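Local coordinates for protein N-acetylglucosamine-6-phosphate deacetylase (Thermotoga maritima, PDB 1O12) that probably removes the acetyl group from N-acetylglucosamine-6-phosphate, as a metal-dependent hydrolase holding one metal ion per subunit, at residues D59-G64 with G123-G128; G51-G56 with G343-G348; G203-T208 with L231-L236. One frame throughout, in Å; residues are numbered along the deposited sequence.

Contact 1 of 3, residues D59-G64 with G123-G128; sequences DPHIHG and GVHLEG. With FE (Fe (III) ion), chain C.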
# COMPACT_ATOMS: atom_id res chain seq x y z
N ASP A 59 -16.87 -3.38 19.28
CA ASP A 59 -17.15 -2.37 18.26
C ASP A 59 -16.87 -1.01 18.88
O ASP A 59 -17.68 -0.48 19.63
CB ASP A 59 -18.61 -2.43 17.79
CG ASP A 59 -18.82 -1.67 16.48
OD1 ASP A 59 -17.91 -0.91 16.12
OD2 ASP A 59 -19.87 -1.81 15.82
N PRO A 60 -15.72 -0.41 18.53
CA PRO A 60 -15.35 0.90 19.07
C PRO A 60 -15.91 2.05 18.29
O PRO A 60 -15.65 3.21 18.62
CB PRO A 60 -13.83 0.85 19.01
CG PRO A 60 -13.59 0.14 17.68
CD PRO A 60 -14.62 -0.98 17.71
N HIS A 61 -16.69 1.74 17.26
CA HIS A 61 -17.23 2.78 16.40
C HIS A 61 -18.61 2.45 15.86
O HIS A 61 -18.73 1.85 14.80
CB HIS A 61 -16.27 3.03 15.23
CG HIS A 61 -16.52 4.32 14.52
ND1 HIS A 61 -15.60 4.87 13.65
CD2 HIS A 61 -17.57 5.17 14.54
CE1 HIS A 61 -16.08 6.00 13.17
NE2 HIS A 61 -17.27 6.21 13.69
N ILE A 62 -19.65 2.83 16.60
CA ILE A 62 -21.04 2.61 16.19
C ILE A 62 -21.91 3.74 16.76
O ILE A 62 -21.89 3.99 17.96
CB ILE A 62 -21.59 1.22 16.68
CG1 ILE A 62 -23.11 1.13 16.46
CG2 ILE A 62 -21.26 0.99 18.13
CD1 ILE A 62 -23.71 -0.23 16.82
N HIS A 63 -22.68 4.40 15.89
CA HIS A 63 -23.54 5.52 16.28
C HIS A 63 -24.89 5.09 16.86
O HIS A 63 -25.36 5.63 17.85
CB HIS A 63 -23.79 6.41 15.04
CG HIS A 63 -22.53 6.86 14.38
ND1 HIS A 63 -21.78 7.91 14.85
CD2 HIS A 63 -21.82 6.33 13.35
CE1 HIS A 63 -20.66 8.01 14.15
NE2 HIS A 63 -20.66 7.06 13.24
N GLY A 64 -25.51 4.12 16.20
CA GLY A 64 -26.81 3.64 16.60
C GLY A 64 -27.09 2.41 15.77
O GLY A 64 -26.27 2.03 14.93
N GLY A 123 -17.87 3.03 27.06
CA GLY A 123 -17.89 4.47 27.16
C GLY A 123 -18.35 5.14 25.89
O GLY A 123 -19.16 4.61 25.12
N VAL A 124 -17.77 6.31 25.65
CA VAL A 124 -18.14 7.10 24.51
C VAL A 124 -16.99 7.43 23.59
O VAL A 124 -15.91 7.79 24.05
CB VAL A 124 -18.81 8.41 24.99
CG1 VAL A 124 -18.98 9.40 23.82
CG2 VAL A 124 -20.16 8.06 25.61
N HIS A 125 -17.23 7.28 22.29
CA HIS A 125 -16.23 7.60 21.27
C HIS A 125 -16.70 8.91 20.65
O HIS A 125 -17.78 8.99 20.03
CB HIS A 125 -16.14 6.50 20.21
CG HIS A 125 -15.25 6.84 19.05
ND1 HIS A 125 -14.98 5.93 18.03
CD2 HIS A 125 -14.61 7.98 18.71
CE1 HIS A 125 -14.21 6.51 17.13
NE2 HIS A 125 -13.97 7.76 17.51
N LEU A 126 -15.89 9.94 20.88
CA LEU A 126 -16.19 11.27 20.39
C LEU A 126 -15.56 11.48 19.02
O LEU A 126 -14.37 11.81 18.90
CB LEU A 126 -15.70 12.32 21.40
CG LEU A 126 -16.27 12.33 22.84
CD1 LEU A 126 -15.46 13.26 23.72
CD2 LEU A 126 -17.71 12.78 22.84
N GLU A 127 -16.38 11.27 17.99
CA GLU A 127 -15.96 11.45 16.61
C GLU A 127 -16.32 12.88 16.26
O GLU A 127 -17.48 13.20 16.05
CB GLU A 127 -16.71 10.50 15.67
CG GLU A 127 -15.99 10.27 14.33
CD GLU A 127 -16.92 9.82 13.23
OE1 GLU A 127 -17.66 8.82 13.39
OE2 GLU A 127 -16.91 10.47 12.18
N GLY A 128 -15.33 13.74 16.19
CA GLY A 128 -15.61 15.13 15.94
C GLY A 128 -15.75 15.72 17.33
O GLY A 128 -15.81 14.97 18.30
FE FE C . -16.74 9.65 10.15
O HOH W 1 -19.28 8.61 10.68
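H61 meets two side chains of 123-128 in two different ways, one at its edge and one over a face. At the edge, NE2 gives a hydrogen bond to OE1 of E127 at 2.7 Å. The bond is bent; NE2 lies above the carboxylate plane, and the ring and carboxylate planes are 74° apart. Over the ring stands H125 in a T-shaped (edge-to-face) pair, its CE1 offset toward the rim, with centroids 4.9 Å apart and planes at 56°. H125 in turn is steered by the backbone: its ND1 donates to the carbonyl O of P60 at 2.9 Å, an acceptor lying close to the ring plane, while NE2 is taken by T163. Bonded at both nitrogens, the H125 ring is probably fixed in this orientation.

CG of E127 is anti to its backbone N (chi1 -159°), and the chain runs on extended; its two oxygens have different partners. OE2 binds the iron at 2.2 Å and also accepts from H139; OE1 faces the histidines, with CE1 of H63 edge-on at 3.2 Å. H188 and H209 supply the other protein ligands. In this His-X-His sequence, a signature of metallo-dependent hydrolases, H61 is bonded directly to the ligand E127 while H63 touches it through CE1, and neither binds the iron in this structure. ND1 of H61 is bonded to E237, and NE2 of H63 to D267, the predicted proton donor/acceptor.

The Asx turn in which OD1 of D59 accepts from N of H61 marks the corner after strand 52-59. Strand 87-93 lies alongside both segments, touching P60 and H61 as well as H125 and E127; strand 159-164 packs against H125 and E127, and strand 262-265 against P60 and H61.

Contact 2 of 3, residues G51-G56 with G343-G348; sequences GVLMPG and GRIAEG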
# COMPACT_ATOMS: atom_id res chain seq x y z
N GLY A 51 -19.02 -26.13 17.30
CA GLY A 51 -19.17 -24.83 16.69
C GLY A 51 -17.88 -24.06 16.95
O GLY A 51 -16.85 -24.66 17.33
N VAL A 52 -17.91 -22.76 16.74
CA VAL A 52 -16.72 -21.95 16.97
C VAL A 52 -16.94 -21.08 18.19
O VAL A 52 -18.05 -20.61 18.42
CB VAL A 52 -16.42 -21.02 15.74
CG1 VAL A 52 -15.10 -20.29 15.96
CG2 VAL A 52 -16.38 -21.83 14.47
N LEU A 53 -15.90 -20.91 18.98
CA LEU A 53 -15.98 -20.07 20.18
C LEU A 53 -14.88 -19.02 20.02
O LEU A 53 -13.71 -19.37 19.82
CB LEU A 53 -15.70 -20.87 21.45
CG LEU A 53 -16.07 -20.12 22.73
CD1 LEU A 53 -17.57 -20.13 22.89
CD2 LEU A 53 -15.42 -20.77 23.97
N MSE A 54 -15.26 -17.75 20.07
CA MSE A 54 -14.29 -16.67 19.92
C MSE A 54 -14.48 -15.63 21.03
O MSE A 54 -15.51 -15.62 21.72
CB MSE A 54 -14.49 -15.95 18.58
CG MSE A 54 -14.59 -16.82 17.34
SE MSE A 54 -14.85 -15.71 15.71
CE MSE A 54 -13.09 -14.80 15.76
N PRO A 55 -13.49 -14.74 21.21
CA PRO A 55 -13.59 -13.69 22.24
C PRO A 55 -14.76 -12.78 21.84
O PRO A 55 -15.01 -12.62 20.65
CB PRO A 55 -12.24 -12.96 22.12
CG PRO A 55 -11.33 -14.05 21.64
CD PRO A 55 -12.16 -14.74 20.58
N GLY A 56 -15.48 -12.24 22.81
CA GLY A 56 -16.60 -11.37 22.49
C GLY A 56 -16.14 -10.22 21.59
O GLY A 56 -15.14 -9.58 21.86
N GLY A 343 -10.69 -9.98 24.96
CA GLY A 343 -10.15 -10.33 23.65
C GLY A 343 -9.33 -11.61 23.63
O GLY A 343 -8.52 -11.83 22.74
N ARG A 344 -9.56 -12.46 24.62
CA ARG A 344 -8.82 -13.70 24.72
C ARG A 344 -9.70 -14.81 25.27
O ARG A 344 -10.75 -14.57 25.87
CB ARG A 344 -7.64 -13.51 25.68
CG ARG A 344 -6.59 -12.47 25.27
CD ARG A 344 -5.78 -12.97 24.09
NE ARG A 344 -5.08 -14.23 24.34
CZ ARG A 344 -4.05 -14.39 25.18
NH1 ARG A 344 -3.57 -13.36 25.88
NH2 ARG A 344 -3.46 -15.59 25.29
N ILE A 345 -9.25 -16.03 25.01
CA ILE A 345 -9.87 -17.23 25.54
C ILE A 345 -8.66 -17.93 26.11
O ILE A 345 -8.12 -18.86 25.50
CB ILE A 345 -10.49 -18.17 24.49
CG1 ILE A 345 -11.66 -17.49 23.77
CG2 ILE A 345 -11.01 -19.44 25.22
CD1 ILE A 345 -12.46 -18.45 22.86
N ALA A 346 -8.23 -17.45 27.26
CA ALA A 346 -7.08 -17.98 27.98
C ALA A 346 -7.35 -17.92 29.49
O ALA A 346 -8.05 -17.05 29.98
CB ALA A 346 -5.82 -17.16 27.62
N GLU A 347 -6.77 -18.85 30.22
CA GLU A 347 -6.94 -18.87 31.66
C GLU A 347 -6.55 -17.55 32.33
O GLU A 347 -5.48 -17.00 32.07
CB GLU A 347 -6.16 -20.03 32.24
CG GLU A 347 -6.91 -21.33 32.04
CD GLU A 347 -6.06 -22.56 32.26
OE1 GLU A 347 -5.15 -22.49 33.12
OE2 GLU A 347 -6.33 -23.59 31.57
N GLY A 348 -7.45 -17.05 33.17
CA GLY A 348 -7.20 -15.82 33.89
C GLY A 348 -7.91 -14.59 33.36
O GLY A 348 -7.92 -13.55 34.01
O HOH W 2 -13.79 -9.31 24.01
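I345 and P55 carry most of the apolar contact, with L53 as the third partner. The ethyl arm of I345 does the reaching: CG1 lies anti to the carbonyl carbon (chi1 -64°), and CD1 beyond it comes to 3.9 Å from CD2 of L53, the two side chains crossing obliquely. Farther back along the same arm, CG1 meets CG of the proline ring at 4.1 Å. An alanine in place of I345 would probably open a gap beside L53 and the P55 ring, leaving the leucine methyl CD2 without its mate on this side.

Side chain against backbone is the second kind of contact. CD1 of I345 also sits 3.4 Å from the carbonyl O of L53. CB of P55 packs on the backbone of G343, 3.5 Å from its atom C. That glycine has a positive phi (70°), which favours a residue without a side chain.

In the fold, strand 52-59 leads from the small beta domain, which in the NagA family is built from both ends of the chain, into the barrel. It pairs with strands 18-22 and 353-356, and with 87-93 of the barrel; I345 packs on I20, V32 and L353 as well. The start of loop 343-348, between helix 322-336 and strand 353-356, meets the strand at L53 to P55, near the passage between the two domains.

The polar partners lie beyond the two segments: a water, and D22 at the end of strand 18-22. The water donates to the O of G56 at 2.6 Å and accepts a weak bond from N of G343 at 3.3 Å. R344, whose CB heads away from 51-56, forms a salt bridge through NE with D22, whose OD1 also accepts from the backbone N of I345.

Contact 3 of 3, residues G203-T208 with L231-L236; sequences GVKRIT and LDDVKL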
# COMPACT_ATOMS: atom_id res chain seq x y z
N GLY A 203 2.76 9.11 20.40
CA GLY A 203 1.94 7.97 20.77
C GLY A 203 0.61 7.79 20.08
O GLY A 203 -0.10 6.84 20.38
N VAL A 204 0.21 8.68 19.17
CA VAL A 204 -1.07 8.45 18.50
C VAL A 204 -0.82 7.34 17.48
O VAL A 204 -0.02 7.52 16.56
CB VAL A 204 -1.60 9.72 17.75
CG1 VAL A 204 -2.91 9.40 17.07
CG2 VAL A 204 -1.77 10.91 18.75
N LYS A 205 -1.48 6.20 17.64
CA LYS A 205 -1.23 5.13 16.70
C LYS A 205 -2.46 4.47 16.08
O LYS A 205 -2.50 3.26 15.85
CB LYS A 205 -0.32 4.09 17.36
CG LYS A 205 1.02 4.65 17.78
CD LYS A 205 1.80 3.64 18.59
CE LYS A 205 3.22 4.11 18.90
NZ LYS A 205 3.97 3.04 19.65
N ARG A 206 -3.46 5.28 15.75
CA ARG A 206 -4.67 4.75 15.19
C ARG A 206 -5.31 5.68 14.13
O ARG A 206 -5.24 6.91 14.24
CB ARG A 206 -5.62 4.48 16.37
CG ARG A 206 -6.89 3.71 16.09
CD ARG A 206 -7.70 3.71 17.36
NE ARG A 206 -8.85 2.84 17.28
CZ ARG A 206 -9.96 3.07 16.58
NH1 ARG A 206 -10.07 4.19 15.88
NH2 ARG A 206 -10.95 2.16 16.60
N ILE A 207 -5.92 5.10 13.10
CA ILE A 207 -6.62 5.88 12.07
C ILE A 207 -8.12 5.47 11.97
O ILE A 207 -8.44 4.27 11.88
CB ILE A 207 -5.91 5.72 10.73
CG1 ILE A 207 -4.53 6.38 10.83
CG2 ILE A 207 -6.76 6.35 9.61
CD1 ILE A 207 -3.73 6.32 9.57
N THR A 208 -9.02 6.46 12.02
CA THR A 208 -10.47 6.26 12.00
C THR A 208 -10.99 5.98 10.58
O THR A 208 -10.68 6.69 9.62
CB THR A 208 -11.21 7.50 12.68
OG1 THR A 208 -10.79 7.58 14.05
CG2 THR A 208 -12.74 7.38 12.66
N LEU A 231 3.39 2.77 8.52
CA LEU A 231 3.70 2.50 9.92
C LEU A 231 3.08 1.21 10.44
O LEU A 231 1.86 1.08 10.55
CB LEU A 231 3.25 3.68 10.78
CG LEU A 231 3.81 5.00 10.26
CD1 LEU A 231 3.13 6.15 10.97
CD2 LEU A 231 5.35 5.03 10.45
N ASP A 232 3.95 0.27 10.78
CA ASP A 232 3.53 -1.04 11.27
C ASP A 232 2.73 -1.12 12.56
O ASP A 232 1.93 -2.04 12.71
CB ASP A 232 4.74 -1.94 11.36
CG ASP A 232 5.20 -2.42 10.00
OD1 ASP A 232 5.20 -1.58 9.03
OD2 ASP A 232 5.55 -3.62 9.89
N ASP A 233 2.91 -0.18 13.48
CA ASP A 233 2.15 -0.21 14.72
C ASP A 233 0.97 0.77 14.80
O ASP A 233 0.46 1.02 15.89
CB ASP A 233 3.08 0.03 15.90
CG ASP A 233 3.82 1.30 15.77
OD1 ASP A 233 4.60 1.63 16.68
OD2 ASP A 233 3.60 1.97 14.73
N VAL A 234 0.56 1.32 13.67
CA VAL A 234 -0.60 2.21 13.58
C VAL A 234 -1.72 1.27 13.12
O VAL A 234 -1.58 0.61 12.08
CB VAL A 234 -0.46 3.28 12.46
CG1 VAL A 234 -1.82 3.84 12.09
CG2 VAL A 234 0.44 4.39 12.91
N LYS A 235 -2.80 1.19 13.87
CA LYS A 235 -3.87 0.29 13.45
C LYS A 235 -4.90 1.06 12.61
O LYS A 235 -5.07 2.27 12.80
CB LYS A 235 -4.53 -0.37 14.66
CG LYS A 235 -3.55 -1.05 15.61
CD LYS A 235 -4.30 -1.99 16.56
CE LYS A 235 -3.36 -2.66 17.55
NZ LYS A 235 -2.14 -3.21 16.88
N LEU A 236 -5.59 0.37 11.70
CA LEU A 236 -6.56 1.04 10.87
C LEU A 236 -7.93 0.44 11.06
O LEU A 236 -8.08 -0.78 11.02
CB LEU A 236 -6.19 0.92 9.39
CG LEU A 236 -4.74 1.16 8.95
CD1 LEU A 236 -4.61 0.97 7.45
CD2 LEU A 236 -4.33 2.56 9.36
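The carbonyl O of K205 receives two donors from 231-236: the backbone N of K235 at 2.9 Å, and CA of V234 in a CA-H...O contact at 3.1 Å. Two residues after K205, N of I207 donates to O of K235 at 3.0 Å. Together these set R206 beside K235 and I207 beside L236 in parallel pairing, segments 205-207 and 233-236 running 17° apart. This is the pairing expected of a beta-alpha-beta unit of a TIM barrel, with helix 223-230 between the two strands in the sequence and a type I turn from L231 to V234 leading into the second.

On one face, I207 and L236 lie side by side and point the same way, CB of I207 touching CD2 of L236 at 3.8 Å. On the other, R206 extends its guanidinium to E336 and E237. CG1 of I207 also touches CG1 of V234 at 3.9 Å, where the turn leads into the strand.

At the strand approach, the extended chain of K205 passes across D233 at a slant, its CD, CE and NZ all near OD1. OD1 takes NZ in a weak salt bridge at 3.3 Å, while OD2 accepts from Y200. Since the lysine is solvent-exposed and the bond long, the ion pair probably adds little beside the backbone bonds, which hold the register.

Contact 2 lies on the strand that continues into 59-64, yet its centre is 24 Å from that of contact 1 and 25 Å from that of contact 3, away from the metal site. Contacts 1 and 3 are nearer neighbours, with centres 17 Å apart, and they touch: CG of P60 packs on NH2 of R206 at 3.5 Å, and CE1 of H61 on CG2 of T208 at 3.6 Å. E237 joins them chemically, one carboxylate oxygen bonding H61 and the other R206. Contact 1 supplies the iron ligand E127 itself, whereas in contact 3 segment 203-208 ends just before the ligand H209, and the R206 side chain is about 10 Å from the iron.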